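Local coordinates for protein peptidoglycan-N-acetylglucosamine deacetylase BC_1960 (Bacillus cereus, PDB 4L1G) that removes acetyl groups from N-acetylglucosamine residues of peptidoglycan, and also acts on chitin substrates, as a zinc-dependent hydrolase of the polysaccharide deacetylase family, at residues A[143-146]-A[147-150]; A[149-152]-A[153-157]. One frame throughout, in Å; residues are numbered along the deposited sequence. Where two conformers were deposited one is given.

Interaction 1. Residues A[143-146]-A[147-150]; sequences EDEY and RNQI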
ATOM      1  N   GLU A 143     -21.940   0.005  -8.055  1.00 25.01           N
ATOM      2  CA  GLU A 143     -21.070  -1.072  -8.526  1.00 24.52           C
ATOM      3  C   GLU A 143     -20.367  -0.756  -9.845  1.00 24.71           C
ATOM      4  O   GLU A 143     -19.197  -1.092 -10.021  1.00 24.06           O
ATOM      5  CB  GLU A 143     -21.845  -2.387  -8.635  1.00 25.11           C
ATOM      6  CG  GLU A 143     -22.217  -3.005  -7.293  1.00 24.96           C
ATOM      7  CD  GLU A 143     -21.014  -3.553  -6.541  1.00 24.31           C
ATOM      8  OE1 GLU A 143     -21.092  -3.676  -5.298  1.00 23.87           O
ATOM      9  OE2 GLU A 143     -19.993  -3.867  -7.192  1.00 24.29           O
ATOM     10  N   ASP A 144     -21.078  -0.108 -10.765  1.00 22.85           N
ATOM     11  CA  ASP A 144     -20.505   0.244 -12.062  1.00 23.19           C
ATOM     12  C   ASP A 144     -19.316   1.187 -11.922  1.00 22.53           C
ATOM     13  O   ASP A 144     -18.288   0.996 -12.567  1.00 22.30           O
ATOM     14  CB  ASP A 144     -21.557   0.869 -12.981  1.00 24.44           C
ATOM     15  CG  ASP A 144     -22.589  -0.136 -13.450  1.00 25.30           C
ATOM     16  OD1 ASP A 144     -23.667   0.293 -13.912  1.00 26.50           O
ATOM     17  OD2 ASP A 144     -22.322  -1.354 -13.353  1.00 25.01           O
ATOM     18  N   GLU A 145     -19.464   2.204 -11.080  1.00 17.63           N
ATOM     19  CA  GLU A 145     -18.384   3.154 -10.838  1.00 17.13           C
ATOM     20  C   GLU A 145     -17.207   2.494 -10.125  1.00 16.03           C
ATOM     21  O   GLU A 145     -16.053   2.715 -10.488  1.00 15.70           O
ATOM     22  CB  GLU A 145     -18.889   4.355 -10.036  1.00 17.35           C
ATOM     23  CG  GLU A 145     -17.790   5.296  -9.548  1.00 16.86           C
ATOM     24  CD  GLU A 145     -17.095   6.055 -10.670  1.00 17.30           C
ATOM     25  OE1 GLU A 145     -16.112   6.767 -10.376  1.00 17.00           O
ATOM     26  OE2 GLU A 145     -17.529   5.950 -11.838  1.00 18.04           O
ATOM     27  N   TYR A 146     -17.510   1.685  -9.114  1.00 15.56           N
ATOM     28  CA  TYR A 146     -16.489   0.941  -8.384  1.00 14.62           C
ATOM     29  C   TYR A 146     -15.663   0.059  -9.317  1.00 14.51           C
ATOM     30  O   TYR A 146     -14.435   0.127  -9.323  1.00 14.00           O
ATOM     31  CB  TYR A 146     -17.137   0.091  -7.292  1.00 14.38           C
ATOM     32  CG  TYR A 146     -16.278  -1.053  -6.797  1.00 13.56           C
ATOM     33  CD1 TYR A 146     -15.149  -0.818  -6.026  1.00 12.81           C
ATOM     34  CD2 TYR A 146     -16.607  -2.369  -7.091  1.00 13.23           C
ATOM     35  CE1 TYR A 146     -14.366  -1.860  -5.568  1.00 11.83           C
ATOM     36  CE2 TYR A 146     -15.832  -3.416  -6.639  1.00 12.18           C
ATOM     37  CZ  TYR A 146     -14.713  -3.157  -5.877  1.00 11.49           C
ATOM     38  OH  TYR A 146     -13.940  -4.201  -5.423  1.00 10.61           O
ATOM     39  N   ARG A 147     -16.347  -0.758 -10.111  1.00 19.30           N
ATOM     40  CA  ARG A 147     -15.679  -1.653 -11.047  1.00 19.83           C
ATOM     41  C   ARG A 147     -14.899  -0.879 -12.105  1.00 19.82           C
ATOM     42  O   ARG A 147     -13.802  -1.283 -12.494  1.00 19.86           O
ATOM     43  CB  ARG A 147     -16.687  -2.609 -11.685  1.00 20.93           C
ATOM     44  CG  ARG A 147     -17.280  -3.585 -10.682  1.00 21.28           C
ATOM     45  CD  ARG A 147     -18.459  -4.360 -11.240  1.00 22.41           C
ATOM     46  NE  ARG A 147     -19.026  -5.250 -10.228  1.00 22.87           N
ATOM     47  CZ  ARG A 147     -20.139  -5.960 -10.389  1.00 23.87           C
ATOM     48  NH1 ARG A 147     -20.817  -5.887 -11.527  1.00 24.45           N
ATOM     49  NH2 ARG A 147     -20.578  -6.742  -9.411  1.00 24.15           N
ATOM     50  N   ASN A 148     -15.458   0.240 -12.551  1.00 18.02           N
ATOM     51  CA  ASN A 148     -14.770   1.113 -13.497  1.00 18.37           C
ATOM     52  C   ASN A 148     -13.481   1.688 -12.912  1.00 17.61           C
ATOM     53  O   ASN A 148     -12.455   1.734 -13.586  1.00 17.69           O
ATOM     54  CB  ASN A 148     -15.691   2.247 -13.951  1.00 19.21           C
ATOM     55  CG  ASN A 148     -15.115   3.036 -15.111  1.00 20.03           C
ATOM     56  OD1 ASN A 148     -14.516   2.468 -16.026  1.00 20.26           O
ATOM     57  ND2 ASN A 148     -15.290   4.353 -15.077  1.00 20.53           N
ATOM     58  N   GLN A 149     -13.546   2.126 -11.655  1.00 15.16           N
ATOM     59  CA  GLN A 149     -12.381   2.669 -10.959  1.00 14.53           C
ATOM     60  C   GLN A 149     -11.246   1.651 -10.903  1.00 13.95           C
ATOM     61  O   GLN A 149     -10.091   1.975 -11.181  1.00 13.86           O
ATOM     62  CB  GLN A 149     -12.753   3.100  -9.535  1.00 14.07           C
ATOM     63  CG  GLN A 149     -13.579   4.377  -9.449  1.00 14.70           C
ATOM     64  CD  GLN A 149     -12.738   5.636  -9.555  1.00 14.91           C
ATOM     65  OE1 GLN A 149     -11.549   5.632  -9.236  1.00 14.41           O
ATOM     66  NE2 GLN A 149     -13.355   6.723 -10.004  1.00 15.76           N
ATOM     67  N   ILE A 150     -11.588   0.418 -10.546  1.00 14.21           N
ATOM     68  CA  ILE A 150     -10.603  -0.649 -10.428  1.00 13.74           C
ATOM     69  C   ILE A 150     -10.037  -1.060 -11.784  1.00 14.30           C
ATOM     70  O   ILE A 150      -8.820  -1.108 -11.963  1.00 14.15           O
ATOM     71  CB  ILE A 150     -11.202  -1.889  -9.738  1.00 13.47           C
ATOM     72  CG1 ILE A 150     -11.686  -1.530  -8.332  1.00 12.97           C
ATOM     73  CG2 ILE A 150     -10.181  -3.012  -9.680  1.00 13.36           C
ATOM     74  CD1 ILE A 150     -10.600  -0.965  -7.440  1.00 12.32           C
TER
HETATM   75  O   HOH W   1     -21.491  -3.557 -12.494  1.00 27.61           O

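Interaction 2. Residues A[149-152]-A[153-157]; sequences QIIK and TEEIL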
ATOM      1  N   GLN A 149     -13.546   2.126 -11.655  1.00 15.16           N
ATOM      2  CA  GLN A 149     -12.381   2.669 -10.959  1.00 14.53           C
ATOM      3  C   GLN A 149     -11.246   1.651 -10.903  1.00 13.95           C
ATOM      4  O   GLN A 149     -10.091   1.975 -11.181  1.00 13.86           O
ATOM      5  CB  GLN A 149     -12.753   3.100  -9.535  1.00 14.07           C
ATOM      6  CG  GLN A 149     -13.579   4.377  -9.449  1.00 14.70           C
ATOM      7  CD  GLN A 149     -12.738   5.636  -9.555  1.00 14.91           C
ATOM      8  OE1 GLN A 149     -11.549   5.632  -9.236  1.00 14.41           O
ATOM      9  NE2 GLN A 149     -13.355   6.723 -10.004  1.00 15.76           N
ATOM     10  N   ILE A 150     -11.588   0.418 -10.546  1.00 14.21           N
ATOM     11  CA  ILE A 150     -10.603  -0.649 -10.428  1.00 13.74           C
ATOM     12  C   ILE A 150     -10.037  -1.060 -11.784  1.00 14.30           C
ATOM     13  O   ILE A 150      -8.820  -1.108 -11.963  1.00 14.15           O
ATOM     14  CB  ILE A 150     -11.202  -1.889  -9.738  1.00 13.47           C
ATOM     15  CG1 ILE A 150     -11.686  -1.530  -8.332  1.00 12.97           C
ATOM     16  CG2 ILE A 150     -10.181  -3.012  -9.680  1.00 13.36           C
ATOM     17  CD1 ILE A 150     -10.600  -0.965  -7.440  1.00 12.32           C
ATOM     18  N   ILE A 151     -10.921  -1.350 -12.733  1.00 13.78           N
ATOM     19  CA  ILE A 151     -10.515  -1.873 -14.036  1.00 14.34           C
ATOM     20  C   ILE A 151      -9.688  -0.873 -14.849  1.00 15.17           C
ATOM     21  O   ILE A 151      -8.664  -1.235 -15.431  1.00 15.27           O
ATOM     22  CB  ILE A 151     -11.734  -2.357 -14.854  1.00 15.18           C
ATOM     23  CG1 ILE A 151     -12.383  -3.567 -14.173  1.00 14.43           C
ATOM     24  CG2 ILE A 151     -11.327  -2.714 -16.277  1.00 16.17           C
ATOM     25  CD1 ILE A 151     -13.667  -4.028 -14.839  1.00 15.35           C
ATOM     26  N   LYS A 152     -10.130   0.380 -14.882  1.00 18.71           N
ATOM     27  CA  LYS A 152      -9.388   1.432 -15.564  1.00 19.20           C
ATOM     28  C   LYS A 152      -7.980   1.578 -14.989  1.00 18.60           C
ATOM     29  O   LYS A 152      -7.013   1.753 -15.727  1.00 19.08           O
ATOM     30  CB  LYS A 152     -10.141   2.762 -15.481  1.00 19.57           C
ATOM     31  CG  LYS A 152      -9.408   3.932 -16.115  1.00 20.32           C
ATOM     32  CD  LYS A 152     -10.367   5.038 -16.534  1.00 21.07           C
ATOM     33  CE  LYS A 152     -11.128   5.607 -15.353  1.00 20.63           C
ATOM     34  NZ  LYS A 152     -12.032   6.710 -15.795  1.00 21.75           N
ATOM     35  N   THR A 153      -7.870   1.488 -13.667  1.00 14.82           N
ATOM     36  CA  THR A 153      -6.579   1.577 -12.998  1.00 14.27           C
ATOM     37  C   THR A 153      -5.731   0.349 -13.306  1.00 13.86           C
ATOM     38  O   THR A 153      -4.521   0.453 -13.513  1.00 13.98           O
ATOM     39  CB  THR A 153      -6.751   1.715 -11.475  1.00 13.42           C
ATOM     40  OG1 THR A 153      -7.586   2.842 -11.193  1.00 13.63           O
ATOM     41  CG2 THR A 153      -5.401   1.902 -10.788  1.00 12.93           C
ATOM     42  N   GLU A 154      -6.377  -0.812 -13.344  1.00 13.46           N
ATOM     43  CA  GLU A 154      -5.687  -2.061 -13.634  0.50 13.10           C
ATOM     44  C   GLU A 154      -5.052  -2.026 -15.023  1.00 14.20           C
ATOM     45  O   GLU A 154      -3.908  -2.448 -15.201  1.00 14.29           O
ATOM     46  CB  GLU A 154      -6.658  -3.237 -13.521  0.50 12.69           C
ATOM     47  CG  GLU A 154      -5.995  -4.605 -13.483  0.50 12.16           C
ATOM     48  CD  GLU A 154      -5.584  -5.030 -12.082  0.50 11.28           C
ATOM     49  OE1 GLU A 154      -5.437  -6.248 -11.862  0.50 10.94           O
ATOM     50  OE2 GLU A 154      -5.408  -4.157 -11.204  0.50 11.11           O
ATOM     51  N   GLU A 155      -5.799  -1.517 -16.002  1.00 31.99           N
ATOM     52  CA  GLU A 155      -5.311  -1.415 -17.375  1.00 32.90           C
ATOM     53  C   GLU A 155      -4.100  -0.500 -17.469  1.00 33.05           C
ATOM     54  O   GLU A 155      -3.119  -0.818 -18.140  1.00 33.65           O
ATOM     55  CB  GLU A 155      -6.412  -0.899 -18.304  1.00 33.81           C
ATOM     56  CG  GLU A 155      -7.543  -1.881 -18.547  1.00 34.28           C
ATOM     57  CD  GLU A 155      -8.688  -1.272 -19.334  1.00 35.38           C
ATOM     58  OE1 GLU A 155      -8.659  -0.045 -19.582  1.00 35.53           O
ATOM     59  OE2 GLU A 155      -9.621  -2.019 -19.704  1.00 35.74           O
ATOM     60  N   ILE A 156      -4.179   0.642 -16.796  1.00 16.63           N
ATOM     61  CA  ILE A 156      -3.088   1.609 -16.783  1.00 16.81           C
ATOM     62  C   ILE A 156      -1.823   1.009 -16.176  1.00 16.34           C
ATOM     63  O   ILE A 156      -0.738   1.110 -16.751  1.00 16.92           O
ATOM     64  CB  ILE A 156      -3.486   2.879 -16.005  1.00 16.50           C
ATOM     65  CG1 ILE A 156      -4.577   3.645 -16.762  1.00 17.24           C
ATOM     66  CG2 ILE A 156      -2.272   3.769 -15.767  1.00 16.65           C
ATOM     67  CD1 ILE A 156      -5.183   4.791 -15.982  1.00 17.03           C
ATOM     68  N   LEU A 157      -1.973   0.373 -15.018  1.00 15.38           N
ATOM     69  CA  LEU A 157      -0.839  -0.204 -14.306  1.00 14.91           C
ATOM     70  C   LEU A 157      -0.268  -1.422 -15.025  1.00 15.37           C
ATOM     71  O   LEU A 157       0.943  -1.644 -15.013  1.00 15.54           O
ATOM     72  CB  LEU A 157      -1.230  -0.561 -12.869  1.00 13.35           C
ATOM     73  CG  LEU A 157      -1.634   0.632 -12.001  1.00 13.03           C
ATOM     74  CD1 LEU A 157      -2.039   0.182 -10.607  1.00 11.94           C
ATOM     75  CD2 LEU A 157      -0.507   1.653 -11.939  1.00 13.69           C
TER
HETATM   76  O   HOH W   2      -7.309   2.640 -18.950  1.00 38.12           O

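Interaction 1. Residues A[143-146]-A[147-150]
Glu145 with Gln149 and Glu143 with Arg147 are i to i+4 side-chain pairs on the first two turns of helix 143-161, an outer helix of the NodB homology domain. In the first pair Gln149 NE2 donates to Glu145 OE1 over 2.8 Å, nearly straight at 168°. The oxygen lies close to the amide plane, whereas NE2 comes to OE1 from above the carboxylate plane, the two flat groups being turned 61° apart. Both chains bend at chi2 (-81° in Gln149), which curls their ends together alongside the helix. With NE2 held this way, Gln149 OE1 turns to the backbone N of Tyr133 and Ser134, so one amide ties the helix to the segment beside the zinc ligand His135. The second pair is looser: Glu143 OE2 lies 3.5 Å from Arg147 NE, well out of the guanidinium plane, an ion pair of charges without a directed N-H. Glu143 CB lies over one guanidinium face, and a water accepts a weak bond from Arg147 NH1 while donating to Asp144 OD2. On the inner side, Tyr146 CE1 packs obliquely on Ile150 CG1 at 3.9 Å. The backbone i+4 bonds, such as Arg147 N to Glu143 O and Ile150 N to Tyr146 O, complete these turns. Asn142 OD1, just before the helix, accepts a hydrogen bond from Glu145 N in its first turn. Glu143 and Tyr146 lean on helix 177-185, where Trp182 makes a cation-pi contact with Arg147, while Ile150 packs on Phe188, just before strand 189-191.

Interaction 2. Residues A[149-152]-A[153-157]
Thr153 folds its hydroxyl back onto the preceding turn, where OG1 donates to Gln149 O over 2.7 Å. With OG1 beside its own backbone N (chi1 -56°), the hydroxyl comes up nearly along the C=O axis, at a C=O...O angle of 167°. The amide of Thr153 reaches the same carbonyl only weakly, its N being 3.4 Å from Gln149 O, so the hydroxyl is the shorter of two bonds gripping this oxygen. One turn on, Ile156 brings CG1 within 3.3 Å of Lys152 O, the oxygen that also accepts a hydrogen bond from the backbone N of Ile156. The Lys152 chain, its CG opposite the backbone N and beside the carbonyl carbon, bends at chi3; it makes a cation-pi contact with Tyr133, which the Thr153 side chain also touches. Across the outer surface Ile151 and Glu155 meet at an angle: Ile151 CG2 lies 3.9 Å from Glu155 OE2, and the extended acid chain runs past Ile151 O. Glu155 OE1 accepts a bond from a water that also donates weakly to Lys152 O. Glu154 instead turns its end away from the 149-152 turn; in the conformer given, its OE2 accepts a bond from Asn130 ND2, the amide nitrogen that also donates to Ile150 O. Asn130 belongs to strand 127-130, and Leu157 packs on Ile128 of the same strand. A threonine hydroxyl bonded to the carbonyl four residues earlier is a familiar feature within helices; here it lies on the buried side of helix 143-161, with the Thr153 side chain about 6 Å from that of the zinc ligand His131.

In the fold
Interactions 1 and 2 follow one another along helix 143-161, their centres 10 Å apart, and share Gln149 and Ile150, so that one begins where the other ends. Both lie on the same side of the chain's centre and within the NodB homology domain. The earlier turns, in 143-150, face helix 177-185; the later ones, in 149-157, face strand 127-130 of the larger parallel sheet and helix 108-113. The helix therefore bridges these elements. Its shared turn lies near the metal site: the side chain of Gln149 is about 7 Å from that of the zinc ligand His135, and it holds the backbone of Tyr133 and Ser134 rather than His135 itself.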